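Local atomic coordinates of putative transcription regulator (Lactobacillus plantarum WCFS1, PDB entry 3COL), a protein that probably regulates transcription as a dimeric TetR-family protein, binding DNA through an N-terminal helix-turn-helix domain. Residues V31-V36 against N46-F51; S153-V158 against D191-D196. All coordinates share one frame; numbering follows the deposited sequence. Where two conformers were deposited one is given.

Contact 1. Residues V31-V36 against N46-F51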
loop_
_atom_site.group_PDB
_atom_site.type_symbol
_atom_site.label_atom_id
_atom_site.label_comp_id
_atom_site.label_asym_id
_atom_site.label_seq_id
_atom_site.Cartn_x
_atom_site.Cartn_y
_atom_site.Cartn_z
ATOM N N VAL A 31 3.071 15.606 -12.543
ATOM C CA VAL A 31 4.071 15.568 -13.619
ATOM C C VAL A 31 3.630 16.385 -14.866
ATOM O O VAL A 31 2.491 16.253 -15.323
ATOM C CB VAL A 31 4.418 14.102 -14.009
ATOM C CG1 VAL A 31 5.356 14.033 -15.221
ATOM C CG2 VAL A 31 5.041 13.338 -12.807
ATOM N N SER A 32 4.521 17.238 -15.381
ATOM C CA SER A 32 4.327 17.897 -16.669
ATOM C C SER A 32 5.691 18.049 -17.324
ATOM O O SER A 32 6.709 18.075 -16.641
ATOM C CB SER A 32 3.639 19.250 -16.496
ATOM O OG SER A 32 4.553 20.253 -16.063
ATOM N N THR A 33 5.727 18.102 -18.639
ATOM C CA THR A 33 6.989 18.341 -19.359
ATOM C C THR A 33 7.641 19.665 -18.899
ATOM O O THR A 33 8.865 19.732 -18.696
ATOM C CB THR A 33 6.751 18.332 -20.881
ATOM O OG1 THR A 33 6.196 17.050 -21.247
ATOM C CG2 THR A 33 8.067 18.570 -21.670
ATOM N N THR A 34 6.825 20.698 -18.703
ATOM C CA THR A 34 7.336 22.006 -18.265
ATOM C C THR A 34 8.044 21.908 -16.910
ATOM O O THR A 34 9.184 22.369 -16.758
ATOM C CB THR A 34 6.211 23.055 -18.176
ATOM O OG1 THR A 34 5.738 23.333 -19.506
ATOM C CG2 THR A 34 6.726 24.322 -17.581
ATOM N N LYS A 35 7.351 21.314 -15.938
ATOM C CA LYS A 35 7.886 21.133 -14.590
ATOM C C LYS A 35 9.166 20.272 -14.633
ATOM O O LYS A 35 10.162 20.562 -13.941
ATOM C CB LYS A 35 6.811 20.483 -13.716
ATOM C CG LYS A 35 6.791 20.947 -12.273
ATOM C CD LYS A 35 5.758 20.148 -11.454
ATOM C CE LYS A 35 4.387 20.824 -11.492
ATOM N NZ LYS A 35 3.436 20.115 -10.568
ATOM N N VAL A 36 9.157 19.226 -15.445
ATOM C CA VAL A 36 10.321 18.326 -15.544
ATOM C C VAL A 36 11.515 19.101 -16.095
ATOM O O VAL A 36 12.617 19.034 -15.549
ATOM C CB VAL A 36 9.986 17.028 -16.395
ATOM C CG1 VAL A 36 11.261 16.313 -16.928
ATOM C CG2 VAL A 36 9.145 16.090 -15.586
ATOM N N ASN A 46 14.090 19.941 -25.367
ATOM C CA ASN A 46 15.074 18.931 -25.011
ATOM C C ASN A 46 14.389 17.696 -24.409
ATOM O O ASN A 46 14.818 16.557 -24.637
ATOM C CB ASN A 46 16.099 19.495 -24.014
ATOM C CG ASN A 46 17.504 18.843 -24.150
ATOM O OD1 ASN A 46 18.507 19.402 -23.693
ATOM N ND2 ASN A 46 17.568 17.667 -24.771
ATOM N N VAL A 47 13.330 17.936 -23.642
ATOM C CA VAL A 47 12.605 16.856 -22.973
ATOM C C VAL A 47 11.824 16.102 -24.043
ATOM O O VAL A 47 11.742 14.868 -24.025
ATOM C CB VAL A 47 11.689 17.376 -21.794
ATOM C CG1 VAL A 47 10.795 16.254 -21.234
ATOM C CG2 VAL A 47 12.527 17.986 -20.655
ATOM N N TYR A 48 11.285 16.834 -25.010
ATOM C CA TYR A 48 10.476 16.191 -26.034
ATOM C C TYR A 48 11.278 15.308 -27.006
ATOM O O TYR A 48 10.693 14.526 -27.780
ATOM C CB TYR A 48 9.663 17.223 -26.785
ATOM C CG TYR A 48 8.454 17.745 -26.028
ATOM C CD1 TYR A 48 7.440 16.885 -25.577
ATOM C CD2 TYR A 48 8.317 19.103 -25.786
ATOM C CE1 TYR A 48 6.331 17.376 -24.903
ATOM C CE2 TYR A 48 7.194 19.612 -25.125
ATOM C CZ TYR A 48 6.210 18.751 -24.699
ATOM O OH TYR A 48 5.136 19.293 -24.035
ATOM N N LEU A 49 12.604 15.397 -26.970
ATOM C CA LEU A 49 13.411 14.506 -27.837
ATOM C C LEU A 49 13.374 13.075 -27.337
ATOM O O LEU A 49 13.615 12.136 -28.097
ATOM C CB LEU A 49 14.879 14.946 -27.885
ATOM C CG LEU A 49 15.255 16.241 -28.579
ATOM C CD1 LEU A 49 16.743 16.514 -28.307
ATOM C CD2 LEU A 49 14.962 16.194 -30.079
ATOM N N TYR A 50 13.096 12.932 -26.045
ATOM C CA TYR A 50 13.210 11.659 -25.346
ATOM C C TYR A 50 11.851 11.089 -24.956
ATOM O O TYR A 50 11.700 9.859 -24.891
ATOM C CB TYR A 50 14.075 11.821 -24.123
ATOM N N PHE A 51 10.891 11.980 -24.682
ATOM C CA PHE A 51 9.548 11.603 -24.208
ATOM C C PHE A 51 8.490 12.475 -24.887
ATOM O O PHE A 51 8.581 13.696 -24.851
ATOM C CB PHE A 51 9.447 11.756 -22.663
ATOM C CG PHE A 51 10.514 10.986 -21.900
ATOM C CD1 PHE A 51 10.339 9.651 -21.581
ATOM C CD2 PHE A 51 11.714 11.605 -21.531
ATOM C CE1 PHE A 51 11.347 8.945 -20.900
ATOM C CE2 PHE A 51 12.701 10.913 -20.844
ATOM C CZ PHE A 51 12.511 9.585 -20.523
HETATM O O HOH W 1 7.483 14.858 -22.424
#
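T33, in the first turn of helix 33-40, packs against V47 and Y48 of helix 44-48; the two short helices and the turn between them form the helix-turn-helix of a TetR-family domain, in which helix 44-48 corresponds to the recognition helix. T33 and V47 are the nearest CA pair, 6.8 Å apart, which sets the register. From CB outward, the T33 side chain meets something at every atom. CB lies 3.7 Å from Y48 OH, near the outer end of the phenol. A chi1 of -59° sets OG1 anti to the carbonyl carbon and beside the backbone N, which leaves CG2 anti to that N. The methyl is thereby directed between two neighbours: it touches V47 CG1 at 3.6 Å and sits over one face of the Y48 ring, 3.8 Å from the centroid and 20° off the normal, which meets the geometry of a CH-pi contact. OG1 is hydrogen-bonded to a water, which donates to F51 O, so the hydroxyl of this buried residue is linked to the backbone just beyond helix 44-48. Replacing T33 with an alanine would probably leave one face of Y48 and V47 CG1 without their methyl partner and break the water link to F51 O. One turn further along helix 33-40, V36 CG1 faces V47 CG2 at 4.3 Å, a looser apolar contact, while V36 also rests on I15 and V19 of helix 11-26 and T33 touches L57 of helix 54-67. Helix 33-40 starts from a proper N-cap: S32 OG accepts from K35 N at 3.0 Å, and the N-H...O angle of 166° makes this capping bond nearly straight.

Contact 2. Residues S153-V158 against D191-D196; sequences SLHMGV and DAMKQD
In the C-terminal helical domain, which in TetR-family proteins usually carries ligand binding and dimerisation, helix 152-171 packs against the end of helix 182-193. Both helices also reach the second subunit, where V158 meets V158 and A192 meets A192 of the other copy, so this contact also forms part of the dimer interface. Three side chains of the pair form the apolar part. V158 divides its methyls between two partners: CG2 meets A192 CB at 3.6 Å, and CG1 meets M193 CG at 3.9 Å. This follows from chi1 of 67°, which puts CG2 anti to the backbone N and CG1 between that N and the carbonyl carbon. M193, a selenomethionine, lies against the imidazole of H155, its CB 3.6 Å from H155 CD2. The chain then bends at chi3 (77°), and its CE comes back to 4.1 Å from H155 CB, so that beginning and end of the side chain both border the histidine. L138 of helix 133-143 and I89 of helix 85-102 pack on M193 as well, while M188 of the second subunit packs on H155. The ring meets the backbone by its edge, with M193 CA in its plane. As K194 is the first residue to leave helical torsions, M193 O lies at the helix end, and K148 of the same chain approaches this terminus, its NZ donating to A192 O and K194 O. The polar link from the histidine is slight: H155 NE2 donates a weak, bent hydrogen bond to M193 O, 3.4 Å long with an N-H...O angle of 147°.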
loop_
_atom_site.group_PDB
_atom_site.type_symbol
_atom_site.label_atom_id
_atom_site.label_comp_id
_atom_site.label_asym_id
_atom_site.label_seq_id
_atom_site.Cartn_x
_atom_site.Cartn_y
_atom_site.Cartn_z
ATOM N N SER A 153 -3.133 -11.842 -6.468
ATOM C CA SER A 153 -2.968 -10.428 -6.078
ATOM C C SER A 153 -2.884 -10.292 -4.556
ATOM O O SER A 153 -2.257 -9.347 -4.054
ATOM C CB SER A 153 -4.133 -9.559 -6.621
ATOM O OG SER A 153 -5.381 -10.062 -6.160
ATOM N N LEU A 154 -3.518 -11.222 -3.824
ATOM C CA LEU A 154 -3.442 -11.205 -2.357
ATOM C C LEU A 154 -2.083 -11.648 -1.810
ATOM O O LEU A 154 -1.568 -11.068 -0.853
ATOM C CB LEU A 154 -4.543 -12.046 -1.701
ATOM C CG LEU A 154 -6.020 -11.628 -1.726
ATOM C CD1 LEU A 154 -6.767 -12.007 -0.416
ATOM C CD2 LEU A 154 -6.186 -10.233 -1.983
ATOM N N HIS A 155 -1.525 -12.687 -2.418
ATOM C CA HIS A 155 -0.156 -13.130 -2.176
ATOM C C HIS A 155 0.895 -12.064 -2.516
ATOM O O HIS A 155 1.768 -11.762 -1.684
ATOM C CB HIS A 155 0.110 -14.409 -2.958
ATOM C CG HIS A 155 -0.552 -15.616 -2.360
ATOM N ND1 HIS A 155 -1.603 -16.284 -2.969
ATOM C CD2 HIS A 155 -0.317 -16.264 -1.201
ATOM C CE1 HIS A 155 -1.983 -17.298 -2.202
ATOM N NE2 HIS A 155 -1.207 -17.306 -1.128
HETATM N N MSE A 156 0.808 -11.520 -3.737
HETATM C CA MSE A 156 1.616 -10.360 -4.163
HETATM C C MSE A 156 1.493 -9.201 -3.179
HETATM O O MSE A 156 2.482 -8.601 -2.770
HETATM C CB MSE A 156 1.160 -9.881 -5.547
HETATM C CG MSE A 156 1.591 -10.794 -6.688
HETATM SE SE MSE A 156 3.535 -10.946 -6.717
HETATM C CE MSE A 156 3.990 -9.174 -7.433
ATOM N N GLY A 157 0.257 -8.905 -2.807
ATOM C CA GLY A 157 -0.092 -7.785 -1.908
ATOM C C GLY A 157 0.568 -7.879 -0.543
ATOM O O GLY A 157 1.127 -6.885 -0.054
ATOM N N VAL A 158 0.526 -9.056 0.080
ATOM C CA VAL A 158 1.157 -9.244 1.380
ATOM C C VAL A 158 2.696 -9.089 1.329
ATOM O O VAL A 158 3.290 -8.474 2.233
ATOM C CB VAL A 158 0.711 -10.576 2.094
ATOM C CG1 VAL A 158 1.216 -11.837 1.361
ATOM C CG2 VAL A 158 1.259 -10.596 3.505
ATOM N N ASP A 191 4.038 -17.102 6.602
ATOM C CA ASP A 191 2.799 -17.533 7.315
ATOM C C ASP A 191 1.509 -17.076 6.596
ATOM O O ASP A 191 0.543 -17.855 6.458
ATOM C CB ASP A 191 2.765 -17.031 8.770
ATOM C CG ASP A 191 3.784 -17.735 9.652
ATOM O OD1 ASP A 191 4.404 -18.692 9.160
ATOM O OD2 ASP A 191 3.970 -17.336 10.827
ATOM N N ALA A 192 1.488 -15.803 6.195
ATOM C CA ALA A 192 0.320 -15.223 5.464
ATOM C C ALA A 192 0.036 -16.063 4.224
ATOM O O ALA A 192 -1.081 -16.462 4.010
ATOM C CB ALA A 192 0.609 -13.826 5.045
HETATM N N MSE A 193 1.069 -16.350 3.436
HETATM C CA MSE A 193 0.926 -17.086 2.165
HETATM C C MSE A 193 0.678 -18.603 2.279
HETATM O O MSE A 193 -0.066 -19.166 1.489
HETATM C CB MSE A 193 2.194 -16.903 1.297
HETATM C CG MSE A 193 2.546 -15.440 0.928
HETATM SE SE MSE A 193 4.231 -15.346 -0.001
HETATM C CE MSE A 193 3.711 -15.953 -1.790
ATOM N N LYS A 194 1.363 -19.271 3.191
ATOM C CA LYS A 194 1.468 -20.726 3.120
ATOM C C LYS A 194 0.178 -21.447 3.462
ATOM O O LYS A 194 -0.638 -20.958 4.233
ATOM C CB LYS A 194 2.659 -21.264 3.924
ATOM C CG LYS A 194 2.438 -21.378 5.413
ATOM C CD LYS A 194 3.624 -22.083 6.071
ATOM C CE LYS A 194 3.778 -21.645 7.518
ATOM N NZ LYS A 194 2.641 -22.212 8.267
ATOM N N GLN A 195 -0.000 -22.616 2.847
ATOM C CA GLN A 195 -1.240 -23.362 2.950
ATOM C C GLN A 195 -1.393 -23.954 4.372
ATOM O O GLN A 195 -0.490 -24.611 4.868
ATOM C CB GLN A 195 -1.269 -24.414 1.854
ATOM C CG GLN A 195 -2.264 -25.557 2.063
ATOM C CD GLN A 195 -3.704 -25.098 1.900
ATOM O OE1 GLN A 195 -4.074 -24.497 0.881
ATOM N NE2 GLN A 195 -4.531 -25.402 2.900
ATOM N N ASP A 196 -2.558 -23.694 4.984
ATOM C CA ASP A 196 -2.868 -23.786 6.440
ATOM C C ASP A 196 -2.600 -22.474 7.232
ATOM O O ASP A 196 -1.439 -22.182 7.538
ATOM C CB ASP A 196 -2.145 -24.935 7.084
ATOM C CG ASP A 196 -2.708 -26.283 6.674
ATOM O OD1 ASP A 196 -2.509 -27.232 7.453
ATOM O OD2 ASP A 196 -3.334 -26.388 5.594
ATOM O OXT ASP A 196 -3.506 -21.690 7.600
#

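Contact 1 and contact 2 occupy opposite sides of the chain's centre, their own centres 40 Å apart and their nearest atoms about 23 Å apart, and they share no helix. Both are mainly buried and bury similar areas, 201 and 208 Å², yet contact 1 includes one exposed residue, Y48, whereas all four touching residues of contact 2 are buried. Their surroundings differ too: 31-36 and 46-51 meet no other chain of the assembly, while 153-158 and 191-196 adjoin the second subunit. Polar linkage likewise differs, running through a water in contact 1 and through a weak direct bond from imidazole to a helix-end carbonyl in contact 2.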